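Side-chain contacts in amorpha-4,11-diene synthase (Artemisia annua, PDB 4GAX), which probably catalyses the metal-dependent cyclisation of farnesyl diphosphate to a sesquiterpene such as amorpha-4,11-diene in the plant Artemisia annua: residues Trp504-Ile507 and Asn508-Tyr511; Leu455-Arg458 and Leu459-Ala463; Trp215-Pro219 and Arg220-Val224; Glu165-Ser168 and Met169-Pro172; Leu521-Ala524 and Val525-Val529. All blocks are in the same frame, centred on the assembly; numbering follows the deposited sequence.

Contact 1. Residues Trp504-Ile507 and Asn508-Tyr511; sequences WKDI and NREY
D506 and R509 lie side by side on helix 489-513 and form a salt-bridge network with E510. The helix is part of the all-helical terpene synthase fold. This is the looser side, built of partly exposed residues. D506 OD1 is 3.2 Å from R509 NH1 and 3.4 Å from R509 NH2. Both bonds are weak, since neither N-H aims well at the oxygen. The carboxylate and guanidinium planes are 34° apart. A bend in the arginine (chi3 50°) brings one face of the guanidinium over D506 O. R509 NE and R509 NH2 both reach E510 OE2, each at 3.2 Å. NH2 meets the anti lone pair of OE2, while NE comes from above the carboxylate plane. Replacing R509 with alanine would probably leave the carboxylates of D506 and E510 near each other without a cation to balance them.

The other part is buried and tightly packed. W504 and I507 press on helices 447-461 and 519-535. N508 CG lies 3.4 Å from W504 O, and N508 spends its amide on S168 O, R170 O and W215 NE1. Y511 OH bonds K129 O, and Y511 CB rests 3.4 Å from I507 O.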
loop_
_atom_site.group_PDB
_atom_site.type_symbol
_atom_site.label_atom_id
_atom_site.label_comp_id
_atom_site.label_asym_id
_atom_site.label_seq_id
_atom_site.Cartn_x
_atom_site.Cartn_y
_atom_site.Cartn_z
ATOM N N TRP A 504 -3.835 -10.954 7.676
ATOM C CA TRP A 504 -4.301 -9.568 7.648
ATOM C C TRP A 504 -4.680 -9.136 9.058
ATOM O O TRP A 504 -4.456 -7.983 9.449
ATOM C CB TRP A 504 -5.513 -9.383 6.713
ATOM C CG TRP A 504 -5.235 -9.576 5.232
ATOM C CD1 TRP A 504 -5.750 -10.557 4.422
ATOM C CD2 TRP A 504 -4.411 -8.752 4.388
ATOM N NE1 TRP A 504 -5.281 -10.400 3.135
ATOM C CE2 TRP A 504 -4.461 -9.302 3.086
ATOM C CE3 TRP A 504 -3.637 -7.602 4.603
ATOM C CZ2 TRP A 504 -3.762 -8.745 2.008
ATOM C CZ3 TRP A 504 -2.937 -7.048 3.523
ATOM C CH2 TRP A 504 -3.007 -7.621 2.249
ATOM N N LYS A 505 -5.276 -10.051 9.817
ATOM C CA LYS A 505 -5.649 -9.736 11.194
ATOM C C LYS A 505 -4.404 -9.532 12.072
ATOM O O LYS A 505 -4.373 -8.631 12.922
ATOM C CB LYS A 505 -6.582 -10.816 11.774
ATOM C CG LYS A 505 -8.046 -10.657 11.312
ATOM C CD LYS A 505 -8.986 -11.709 11.922
ATOM C CE LYS A 505 -8.637 -13.105 11.445
ATOM N NZ LYS A 505 -9.600 -14.104 12.010
ATOM N N ASP A 506 -3.390 -10.371 11.879
ATOM C CA ASP A 506 -2.131 -10.213 12.609
ATOM C C ASP A 506 -1.513 -8.856 12.297
ATOM O O ASP A 506 -0.993 -8.161 13.180
ATOM C CB ASP A 506 -1.144 -11.317 12.216
ATOM C CG ASP A 506 -1.480 -12.651 12.844
ATOM O OD1 ASP A 506 -2.000 -12.662 13.987
ATOM O OD2 ASP A 506 -1.220 -13.690 12.196
ATOM N N ILE A 507 -1.569 -8.475 11.029
ATOM C CA ILE A 507 -0.998 -7.195 10.604
ATOM C C ILE A 507 -1.765 -6.001 11.166
ATOM O O ILE A 507 -1.163 -4.977 11.529
ATOM C CB ILE A 507 -0.921 -7.128 9.068
ATOM C CG1 ILE A 507 0.196 -8.065 8.592
ATOM C CG2 ILE A 507 -0.647 -5.705 8.592
ATOM C CD1 ILE A 507 0.012 -8.554 7.179
ATOM N N ASN A 508 -3.092 -6.114 11.233
ATOM C CA ASN A 508 -3.884 -5.069 11.887
ATOM C C ASN A 508 -3.442 -4.853 13.317
ATOM O O ASN A 508 -3.305 -3.712 13.764
ATOM C CB ASN A 508 -5.387 -5.385 11.858
ATOM C CG ASN A 508 -6.003 -5.167 10.486
ATOM O OD1 ASN A 508 -5.423 -4.481 9.624
ATOM N ND2 ASN A 508 -7.202 -5.730 10.282
ATOM N N ARG A 509 -3.227 -5.946 14.045
ATOM C CA ARG A 509 -2.805 -5.825 15.450
ATOM C C ARG A 509 -1.466 -5.095 15.548
ATOM O O ARG A 509 -1.313 -4.175 16.354
ATOM C CB ARG A 509 -2.726 -7.198 16.111
ATOM C CG ARG A 509 -2.320 -7.193 17.608
ATOM C CD ARG A 509 -1.841 -8.596 18.025
ATOM N NE ARG A 509 -0.841 -9.079 17.067
ATOM C CZ ARG A 509 -0.847 -10.277 16.483
ATOM N NH1 ARG A 509 -1.788 -11.171 16.764
ATOM N NH2 ARG A 509 0.109 -10.580 15.615
ATOM N N GLU A 510 -0.500 -5.480 14.715
ATOM C CA GLU A 510 0.816 -4.831 14.775
ATOM C C GLU A 510 0.691 -3.347 14.412
ATOM O O GLU A 510 1.373 -2.501 14.979
ATOM C CB GLU A 510 1.824 -5.529 13.847
ATOM C CG GLU A 510 2.069 -6.990 14.196
ATOM C CD GLU A 510 2.580 -7.182 15.616
ATOM O OE1 GLU A 510 3.436 -6.376 16.076
ATOM O OE2 GLU A 510 2.126 -8.147 16.273
ATOM N N TYR A 511 -0.183 -3.024 13.468
ATOM C CA TYR A 511 -0.390 -1.627 13.081
ATOM C C TYR A 511 -0.921 -0.784 14.238
ATOM O O TYR A 511 -0.516 0.369 14.415
ATOM C CB TYR A 511 -1.365 -1.566 11.903
ATOM C CG TYR A 511 -1.787 -0.180 11.479
ATOM C CD1 TYR A 511 -0.988 0.597 10.640
ATOM C CD2 TYR A 511 -3.007 0.342 11.889
ATOM C CE1 TYR A 511 -1.400 1.884 10.232
ATOM C CE2 TYR A 511 -3.418 1.620 11.502
ATOM C CZ TYR A 511 -2.620 2.384 10.670
ATOM O OH TYR A 511 -3.062 3.637 10.267
#

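Contact 2. Residues Leu455-Arg458 and Leu459-Ala463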
loop_
_atom_site.group_PDB
_atom_site.type_symbol
_atom_site.label_atom_id
_atom_site.label_comp_id
_atom_site.label_asym_id
_atom_site.label_seq_id
_atom_site.Cartn_x
_atom_site.Cartn_y
_atom_site.Cartn_z
ATOM N N LEU A 455 3.032 -12.956 4.306
ATOM C CA LEU A 455 1.815 -12.718 3.532
ATOM C C LEU A 455 2.141 -12.597 2.042
ATOM O O LEU A 455 1.425 -13.131 1.199
ATOM C CB LEU A 455 1.132 -11.439 4.014
ATOM C CG LEU A 455 -0.096 -10.951 3.230
ATOM C CD1 LEU A 455 -1.199 -11.992 3.207
ATOM C CD2 LEU A 455 -0.615 -9.661 3.830
ATOM N N GLY A 456 3.225 -11.888 1.734
ATOM C CA GLY A 456 3.671 -11.710 0.364
ATOM C C GLY A 456 3.976 -13.039 -0.298
ATOM O O GLY A 456 3.637 -13.253 -1.469
ATOM N N ARG A 457 4.615 -13.933 0.452
ATOM C CA ARG A 457 4.924 -15.257 -0.051
ATOM C C ARG A 457 3.641 -16.053 -0.250
ATOM O O ARG A 457 3.489 -16.738 -1.260
ATOM C CB ARG A 457 5.872 -15.982 0.910
ATOM C CG ARG A 457 6.590 -17.179 0.316
ATOM C CD ARG A 457 7.449 -17.888 1.365
ATOM N NE ARG A 457 6.732 -18.054 2.627
ATOM C CZ ARG A 457 5.756 -18.938 2.830
ATOM N NH1 ARG A 457 5.369 -19.746 1.850
ATOM N NH2 ARG A 457 5.165 -19.010 4.013
ATOM N N ARG A 458 2.710 -15.957 0.701
ATOM C CA ARG A 458 1.449 -16.695 0.597
ATOM C C ARG A 458 0.609 -16.198 -0.575
ATOM O O ARG A 458 0.013 -16.993 -1.304
ATOM C CB ARG A 458 0.624 -16.591 1.886
ATOM C CG ARG A 458 1.319 -17.098 3.149
ATOM C CD ARG A 458 1.385 -18.615 3.207
ATOM N NE ARG A 458 2.237 -19.070 4.304
ATOM C CZ ARG A 458 2.397 -20.342 4.660
ATOM N NH1 ARG A 458 1.754 -21.304 4.010
ATOM N NH2 ARG A 458 3.199 -20.653 5.670
ATOM N N LEU A 459 0.546 -14.881 -0.748
ATOM C CA LEU A 459 -0.277 -14.314 -1.820
ATOM C C LEU A 459 0.285 -14.693 -3.189
ATOM O O LEU A 459 -0.469 -14.958 -4.130
ATOM C CB LEU A 459 -0.395 -12.795 -1.678
ATOM C CG LEU A 459 -1.312 -12.352 -0.528
ATOM C CD1 LEU A 459 -1.309 -10.836 -0.372
ATOM C CD2 LEU A 459 -2.738 -12.869 -0.750
ATOM N N ASN A 460 1.610 -14.733 -3.287
ATOM C CA ASN A 460 2.271 -15.110 -4.537
ATOM C C ASN A 460 2.153 -16.610 -4.820
ATOM O O ASN A 460 2.132 -17.025 -5.976
ATOM C CB ASN A 460 3.737 -14.665 -4.526
ATOM C CG ASN A 460 4.402 -14.796 -5.888
ATOM O OD1 ASN A 460 3.732 -14.973 -6.909
ATOM N ND2 ASN A 460 5.729 -14.696 -5.908
ATOM N N ASP A 461 2.054 -17.419 -3.765
ATOM C CA ASP A 461 1.878 -18.864 -3.918
ATOM C C ASP A 461 0.456 -19.237 -4.332
ATOM O O ASP A 461 0.189 -20.385 -4.690
ATOM C CB ASP A 461 2.248 -19.598 -2.629
ATOM C CG ASP A 461 3.740 -19.621 -2.380
ATOM O OD1 ASP A 461 4.478 -18.879 -3.068
ATOM O OD2 ASP A 461 4.176 -20.376 -1.486
ATOM N N LEU A 462 -0.454 -18.271 -4.268
ATOM C CA LEU A 462 -1.839 -18.497 -4.680
ATOM C C LEU A 462 -2.126 -17.969 -6.086
ATOM O O LEU A 462 -3.277 -17.704 -6.435
ATOM C CB LEU A 462 -2.811 -17.903 -3.663
ATOM C CG LEU A 462 -2.998 -18.755 -2.407
ATOM C CD1 LEU A 462 -3.446 -17.892 -1.232
ATOM C CD2 LEU A 462 -4.003 -19.864 -2.671
ATOM N N ALA A 463 -1.062 -17.810 -6.873
ATOM C CA ALA A 463 -1.161 -17.562 -8.311
ATOM C C ALA A 463 0.121 -17.996 -9.035
ATOM O O ALA A 463 0.081 -18.359 -10.212
ATOM C CB ALA A 463 -1.467 -16.095 -8.587
#
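L459 packs back on L455 one turn earlier in helix 447-461. Its CG is 3.8 Å from L455 CD1, and the two side chains cross at a slant. L455 has CG anti to its own backbone N (chi1 174°), which swings CD1 along the helix toward L459. L459 CG also sits 3.3 Å from L455 O, the acceptor of the 2.8 Å bond from L459 N. This buried strip faces helices 489-513 and 519-535, with W504, I507 and L532 among its neighbours.

R457 and R458 take the more open side. R457 NH1 is 3.6 Å from D461 OD2, a rather long salt bridge made at the edge of the guanidinium. The guanidinium and carboxylate planes are steeply turned, 68° apart. R457 NE has a second acid, D410. R458 bends early in its chain and puts its head beside that of R457, at the edge and in its plane. No bond joins the two heads.

D461 N bonds R457 O at 3.0 Å. The sequence from N460 onward resembles the start of the second metal-binding motif of class I terpene synthases. R457, one turn ahead of such a motif and balanced in part by D461 and D410, is consistent with a pocket prepared for a diphosphate anion.

Contact 3. Residues Trp215-Pro219 and Arg220-Val224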
loop_
_atom_site.group_PDB
_atom_site.type_symbol
_atom_site.label_atom_id
_atom_site.label_comp_id
_atom_site.label_asym_id
_atom_site.label_seq_id
_atom_site.Cartn_x
_atom_site.Cartn_y
_atom_site.Cartn_z
ATOM N N TRP A 215 -10.544 -0.637 3.828
ATOM C CA TRP A 215 -9.255 -0.668 4.531
ATOM C C TRP A 215 -8.162 -1.315 3.691
ATOM O O TRP A 215 -7.001 -0.900 3.739
ATOM C CB TRP A 215 -9.420 -1.406 5.857
ATOM C CG TRP A 215 -8.154 -1.602 6.688
ATOM C CD1 TRP A 215 -7.722 -2.782 7.229
ATOM C CD2 TRP A 215 -7.188 -0.605 7.085
ATOM N NE1 TRP A 215 -6.549 -2.587 7.929
ATOM C CE2 TRP A 215 -6.200 -1.264 7.856
ATOM C CE3 TRP A 215 -7.051 0.768 6.849
ATOM C CZ2 TRP A 215 -5.095 -0.595 8.401
ATOM C CZ3 TRP A 215 -5.953 1.435 7.393
ATOM C CH2 TRP A 215 -4.991 0.752 8.166
ATOM N N LYS A 216 -8.536 -2.322 2.905
ATOM C CA LYS A 216 -7.563 -3.034 2.080
ATOM C C LYS A 216 -7.245 -2.342 0.746
ATOM O O LYS A 216 -6.210 -2.614 0.140
ATOM C CB LYS A 216 -8.014 -4.493 1.847
ATOM C CG LYS A 216 -7.711 -5.394 3.056
ATOM C CD LYS A 216 -8.373 -6.767 2.980
ATOM C CE LYS A 216 -7.885 -7.574 1.796
ATOM N NZ LYS A 216 -6.439 -7.361 1.611
ATOM N N ARG A 217 -8.136 -1.466 0.284
ATOM C CA ARG A 217 -7.912 -0.730 -0.967
ATOM C C ARG A 217 -6.982 0.463 -0.709
ATOM O O ARG A 217 -7.151 1.205 0.274
ATOM C CB ARG A 217 -9.242 -0.237 -1.550
ATOM C CG ARG A 217 -9.121 0.491 -2.908
ATOM C CD ARG A 217 -10.495 0.571 -3.605
ATOM N NE ARG A 217 -11.519 0.679 -2.585
ATOM C CZ ARG A 217 -12.465 -0.222 -2.365
ATOM N NH1 ARG A 217 -12.563 -1.302 -3.129
ATOM N NH2 ARG A 217 -13.316 -0.024 -1.376
ATOM N N LEU A 218 -5.999 0.647 -1.587
ATOM C CA LEU A 218 -5.079 1.775 -1.468
ATOM C C LEU A 218 -5.901 3.067 -1.565
ATOM O O LEU A 218 -6.795 3.153 -2.404
ATOM C CB LEU A 218 -4.078 1.723 -2.626
ATOM C CG LEU A 218 -2.745 1.008 -2.386
ATOM C CD1 LEU A 218 -2.677 0.320 -1.034
ATOM C CD2 LEU A 218 -2.451 0.038 -3.515
ATOM N N PRO A 219 -5.573 4.077 -0.744
ATOM C CA PRO A 219 -6.366 5.317 -0.706
ATOM C C PRO A 219 -6.519 6.037 -2.044
ATOM O O PRO A 219 -7.596 6.563 -2.291
ATOM C CB PRO A 219 -5.618 6.212 0.303
ATOM C CG PRO A 219 -4.337 5.462 0.665
ATOM C CD PRO A 219 -4.568 4.017 0.339
ATOM N N ARG A 220 -5.492 6.065 -2.891
ATOM C CA ARG A 220 -5.631 6.743 -4.192
ATOM C C ARG A 220 -6.569 5.971 -5.121
ATOM O O ARG A 220 -7.296 6.556 -5.948
ATOM C CB ARG A 220 -4.262 6.926 -4.864
ATOM C CG ARG A 220 -4.279 7.784 -6.139
ATOM C CD ARG A 220 -4.710 9.219 -5.848
ATOM N NE ARG A 220 -4.506 10.073 -7.023
ATOM C CZ ARG A 220 -4.848 11.357 -7.098
ATOM N NH1 ARG A 220 -5.437 11.962 -6.066
ATOM N NH2 ARG A 220 -4.600 12.037 -8.217
ATOM N N ILE A 221 -6.569 4.649 -4.994
ATOM C CA ILE A 221 -7.486 3.840 -5.800
ATOM C C ILE A 221 -8.921 4.021 -5.279
ATOM O O ILE A 221 -9.874 4.044 -6.059
ATOM C CB ILE A 221 -7.096 2.341 -5.777
ATOM C CG1 ILE A 221 -5.718 2.157 -6.425
ATOM C CG2 ILE A 221 -8.118 1.494 -6.501
ATOM C CD1 ILE A 221 -5.181 0.704 -6.331
ATOM N N GLU A 222 -9.087 4.135 -3.966
ATOM C CA GLU A 222 -10.433 4.423 -3.424
ATOM C C GLU A 222 -10.970 5.752 -3.952
ATOM O O GLU A 222 -12.129 5.846 -4.356
ATOM C CB GLU A 222 -10.443 4.412 -1.897
ATOM C CG GLU A 222 -11.721 4.988 -1.247
ATOM C CD GLU A 222 -12.958 4.114 -1.459
ATOM O OE1 GLU A 222 -12.820 2.963 -1.954
ATOM O OE2 GLU A 222 -14.081 4.577 -1.115
ATOM N N ALA A 223 -10.118 6.766 -3.989
ATOM C CA ALA A 223 -10.541 8.085 -4.440
ATOM C C ALA A 223 -11.084 8.047 -5.861
ATOM O O ALA A 223 -12.159 8.592 -6.131
ATOM C CB ALA A 223 -9.386 9.103 -4.327
ATOM N N VAL A 224 -10.370 7.386 -6.767
ATOM C CA VAL A 224 -10.840 7.310 -8.153
ATOM C C VAL A 224 -12.206 6.648 -8.243
ATOM O O VAL A 224 -13.005 6.998 -9.114
ATOM C CB VAL A 224 -9.838 6.591 -9.121
ATOM C CG1 VAL A 224 -8.424 7.029 -8.863
ATOM C CG2 VAL A 224 -9.939 5.098 -8.994
#
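E222 OE1 is gripped by two arginines, R217 from just ahead of helix 219-232 and R208 from helix 200-211. This is the N-terminal cap region of helix 219-232, with L218 at the N-cap and P219 in the first turn. R217 NE lies 2.7 Å from E222 OE1 in a salt bridge. The bond is weak in geometry, since its N-H...O angle is only 128°. R217 NH2 is also near, 3.1 Å from the same oxygen. The guanidinium and carboxylate planes are 34° apart, and the carboxylate oxygen approaches at a slant. The other oxygen, E222 OE2, makes a salt bridge with R89.

R217 is extended at first, with CG anti to the backbone N, and then bends at chi3 (33°) to bring NE to the acid. The stem of the arginine lies across I221, with R217 CD 3.9 Å from I221 CG2. A leucine in place of R217 would probably cost E222 OE1 one of its two grips, and with it the polar tie between the loop and the first turn of the helix.

L218 bears no polar cap on its side chain. It packs on I221 and against H530 and F531 of helix 519-535; I221 in turn meets L552 of helix 547-557. The segment so joins the loop after helix 200-211 to the C-terminal helices. The backbone starts the helix with E222 N to L218 O and A223 N to P219 O. Over the cap, L218 CD2 stands 4.0 Å from I221 CD1.

Contact 4. Residues Glu165-Ser168 and Met169-Pro172; sequences EATS and MRVP
The guanidinium of R170 meets T167 O at its edge, with the oxygen in the guanidinium plane. The bond from R170 NH1 is 2.8 Å long and fairly straight. S168 CA lies at the same edge region. Outside the segments, L177 and L181 of helix 175-194 touch the R170 side chain, as does K505.

T167 O takes a second bond, from R170 N at 3.1 Å. The two donors come from opposite faces of the T167 carbonyl plane, each well above it. T167 to R170 is a type I beta turn, so the backbone bond closes the turn and the side chain clasps it again. R170 can do this because CG stands in the crowded position between backbone N and carbonyl carbon (chi1 74°), which sends the extended chain back along the turn. R170 CG passes 3.2 Å from T167 O.

The bond from M169 N to A166 O (3.0 Å) overlaps the turn, one residue earlier. The turn leads from helix 157-167 in the N-terminal domain toward helix 175-194. M169 leads its chain away to W215, in the loop before helix 219-232. R128 takes M169 O.

R170 NE also makes a salt bridge with E178. That acid, which also pairs with K505, probably balances part of its charge, while the doubly bonded T167 carbonyl is likely to be polarised by the arginine.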
loop_
_atom_site.group_PDB
_atom_site.type_symbol
_atom_site.label_atom_id
_atom_site.label_comp_id
_atom_site.label_asym_id
_atom_site.label_seq_id
_atom_site.Cartn_x
_atom_site.Cartn_y
_atom_site.Cartn_z
ATOM N N GLU A 165 -17.468 -2.388 6.784
ATOM C CA GLU A 165 -16.154 -1.769 6.645
ATOM C C GLU A 165 -15.373 -1.812 7.953
ATOM O O GLU A 165 -14.152 -2.035 7.938
ATOM C CB GLU A 165 -16.248 -0.327 6.112
ATOM C CG GLU A 165 -16.923 -0.191 4.747
ATOM C CD GLU A 165 -16.093 -0.779 3.601
ATOM O OE1 GLU A 165 -15.044 -1.416 3.868
ATOM O OE2 GLU A 165 -16.483 -0.597 2.420
ATOM N N ALA A 166 -16.062 -1.618 9.077
ATOM C CA ALA A 166 -15.397 -1.707 10.389
ATOM C C ALA A 166 -14.743 -3.080 10.647
ATOM O O ALA A 166 -13.674 -3.172 11.294
ATOM C CB ALA A 166 -16.375 -1.379 11.499
ATOM N N THR A 167 -15.371 -4.144 10.141
ATOM C CA THR A 167 -14.870 -5.510 10.387
ATOM C C THR A 167 -13.472 -5.689 9.817
ATOM O O THR A 167 -12.696 -6.491 10.318
ATOM C CB THR A 167 -15.790 -6.616 9.799
ATOM O OG1 THR A 167 -15.747 -6.565 8.361
ATOM C CG2 THR A 167 -17.238 -6.436 10.278
ATOM N N SER A 168 -13.144 -4.940 8.767
ATOM C CA SER A 168 -11.803 -5.035 8.168
ATOM C C SER A 168 -10.670 -4.613 9.092
ATOM O O SER A 168 -9.512 -4.952 8.824
ATOM C CB SER A 168 -11.706 -4.197 6.897
ATOM O OG SER A 168 -12.646 -4.671 5.972
ATOM N N MET A 169 -10.990 -3.870 10.155
ATOM C CA MET A 169 -9.977 -3.387 11.092
ATOM C C MET A 169 -9.799 -4.326 12.260
ATOM O O MET A 169 -9.115 -3.981 13.225
ATOM C CB MET A 169 -10.359 -2.013 11.678
ATOM C CG MET A 169 -10.909 -1.028 10.674
ATOM S SD MET A 169 -9.681 -0.514 9.470
ATOM C CE MET A 169 -8.532 0.395 10.486
ATOM N N ARG A 170 -10.418 -5.496 12.208
ATOM C CA ARG A 170 -10.402 -6.374 13.372
ATOM C C ARG A 170 -9.048 -7.034 13.557
ATOM O O ARG A 170 -8.296 -7.230 12.584
ATOM C CB ARG A 170 -11.486 -7.448 13.262
ATOM C CG ARG A 170 -11.190 -8.547 12.270
ATOM C CD ARG A 170 -12.489 -9.330 11.961
ATOM N NE ARG A 170 -12.289 -10.398 10.986
ATOM C CZ ARG A 170 -12.175 -10.215 9.670
ATOM N NH1 ARG A 170 -12.212 -8.995 9.157
ATOM N NH2 ARG A 170 -12.000 -11.261 8.866
ATOM N N VAL A 171 -8.740 -7.363 14.811
ATOM C CA VAL A 171 -7.536 -8.130 15.148
ATOM C C VAL A 171 -7.965 -9.559 15.540
ATOM O O VAL A 171 -9.173 -9.851 15.565
ATOM C CB VAL A 171 -6.731 -7.404 16.258
ATOM C CG1 VAL A 171 -6.531 -5.920 15.871
ATOM C CG2 VAL A 171 -7.445 -7.512 17.614
ATOM N N PRO A 172 -7.001 -10.466 15.792
ATOM C CA PRO A 172 -7.444 -11.831 16.112
ATOM C C PRO A 172 -8.237 -11.902 17.412
ATOM O O PRO A 172 -7.906 -11.215 18.377
ATOM C CB PRO A 172 -6.130 -12.601 16.269
ATOM C CG PRO A 172 -5.173 -11.860 15.378
ATOM C CD PRO A 172 -5.547 -10.406 15.554
#

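Contact 5. Residues Leu521-Ala524 and Val525-Val529; sequences LLVA and VINLV
N527 turns its amide back beside V523, because its CG stands anti to the carbonyl carbon (chi1 -70°). The two side chains lie alongside each other, pointing the same way. N527 ND2 is 3.7 Å from V523 CG1, and N527 CG is 3.2 Å from V523 O. The amide does not bond that carbonyl, as the angle is poor. N527 ND2 instead donates a hydrogen bond to S292 O.

I526 has CG1 anti to the backbone N (chi1 -163°). This leaves CG2 wedged between the backbone N and the carbonyl carbon. CG2 so comes within 3.1 Å of V523 O, a tight approach. On another face V525 CG2 rests 3.3 Å from L521 O, and L528 CG lies 3.5 Å from A524 O. Regular backbone bonds run beneath, such as I526 N to L522 O at 2.9 Å.

The residues are buried almost throughout, as befits a central helix of an all-helical fold. L522 meets Y511 on helix 489-513, and I526 meets both Y511 and I507. V525 and L528 face helices 447-461 and 419-429, touching L448, K452, T423 and C426. L521 adds Y427 on the latter.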
loop_
_atom_site.group_PDB
_atom_site.type_symbol
_atom_site.label_atom_id
_atom_site.label_comp_id
_atom_site.label_asym_id
_atom_site.label_seq_id
_atom_site.Cartn_x
_atom_site.Cartn_y
_atom_site.Cartn_z
ATOM N N LEU A 521 5.319 7.142 8.440
ATOM C CA LEU A 521 6.082 5.987 7.952
ATOM C C LEU A 521 5.302 4.696 8.179
ATOM O O LEU A 521 5.387 3.741 7.380
ATOM C CB LEU A 521 7.438 5.911 8.663
ATOM C CG LEU A 521 8.466 6.953 8.216
ATOM C CD1 LEU A 521 9.681 6.907 9.131
ATOM C CD2 LEU A 521 8.873 6.688 6.763
ATOM N N LEU A 522 4.532 4.662 9.268
ATOM C CA LEU A 522 3.720 3.481 9.565
ATOM C C LEU A 522 2.649 3.370 8.489
ATOM O O LEU A 522 2.353 2.260 8.003
ATOM C CB LEU A 522 3.095 3.591 10.961
ATOM C CG LEU A 522 2.186 2.423 11.346
ATOM C CD1 LEU A 522 2.965 1.126 11.286
ATOM C CD2 LEU A 522 1.586 2.624 12.741
ATOM N N VAL A 523 2.090 4.523 8.104
ATOM C CA VAL A 523 1.060 4.583 7.068
ATOM C C VAL A 523 1.662 4.066 5.761
ATOM O O VAL A 523 1.019 3.301 5.039
ATOM C CB VAL A 523 0.494 6.022 6.898
ATOM C CG1 VAL A 523 -0.318 6.169 5.592
ATOM C CG2 VAL A 523 -0.354 6.414 8.124
ATOM N N ALA A 524 2.906 4.459 5.478
ATOM C CA ALA A 524 3.604 3.982 4.279
ATOM C C ALA A 524 3.750 2.470 4.316
ATOM O O ALA A 524 3.524 1.804 3.314
ATOM C CB ALA A 524 4.996 4.633 4.159
ATOM N N VAL A 525 4.156 1.937 5.468
ATOM C CA VAL A 525 4.305 0.499 5.613
ATOM C C VAL A 525 2.971 -0.204 5.355
ATOM O O VAL A 525 2.928 -1.181 4.618
ATOM C CB VAL A 525 4.843 0.090 7.007
ATOM C CG1 VAL A 525 4.743 -1.439 7.188
ATOM C CG2 VAL A 525 6.309 0.561 7.189
ATOM N N ILE A 526 1.887 0.289 5.952
ATOM C CA ILE A 526 0.611 -0.412 5.836
ATOM C C ILE A 526 0.111 -0.366 4.388
ATOM O O ILE A 526 -0.507 -1.320 3.912
ATOM C CB ILE A 526 -0.479 0.094 6.841
ATOM C CG1 ILE A 526 -1.619 -0.922 6.956
ATOM C CG2 ILE A 526 -1.088 1.447 6.426
ATOM C CD1 ILE A 526 -1.202 -2.225 7.603
ATOM N N ASN A 527 0.415 0.722 3.682
ATOM C CA ASN A 527 -0.010 0.836 2.289
ATOM C C ASN A 527 0.753 -0.190 1.460
ATOM O O ASN A 527 0.173 -0.874 0.618
ATOM C CB ASN A 527 0.228 2.250 1.746
ATOM C CG ASN A 527 -0.712 3.283 2.350
ATOM O OD1 ASN A 527 -1.776 2.943 2.898
ATOM N ND2 ASN A 527 -0.328 4.555 2.244
ATOM N N LEU A 528 2.060 -0.303 1.704
ATOM C CA LEU A 528 2.860 -1.293 0.978
ATOM C C LEU A 528 2.380 -2.716 1.256
ATOM O O LEU A 528 2.434 -3.570 0.373
ATOM C CB LEU A 528 4.356 -1.159 1.297
ATOM C CG LEU A 528 4.997 0.092 0.678
ATOM C CD1 LEU A 528 6.433 0.268 1.176
ATOM C CD2 LEU A 528 4.977 0.015 -0.847
ATOM N N VAL A 529 1.910 -2.983 2.471
ATOM C CA VAL A 529 1.349 -4.318 2.758
ATOM C C VAL A 529 0.050 -4.543 1.987
ATOM O O VAL A 529 -0.151 -5.598 1.389
ATOM C CB VAL A 529 1.066 -4.513 4.279
ATOM C CG1 VAL A 529 0.379 -5.854 4.528
ATOM C CG2 VAL A 529 2.360 -4.441 5.081
#

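From the N terminus the order is contact 4, contact 3, contact 2, contact 1 and contact 5. Each is local, between neighbouring residues, so none closes a long loop, and none nests in or crosses another. Contact 4 turns the chain after helix 157-167, and contact 3 starts helix 219-232. The other three lie within helices 447-461, 489-513 and 519-535. Contact 1 is the hub and touches the remaining four. Its N508 reaches contacts 4 and 3, and W504 meets K216 in a cation-pi pair. W504 and I507 join contacts 2 and 5. The N-terminal part is thus tied to the core of the C-terminal helical bundle.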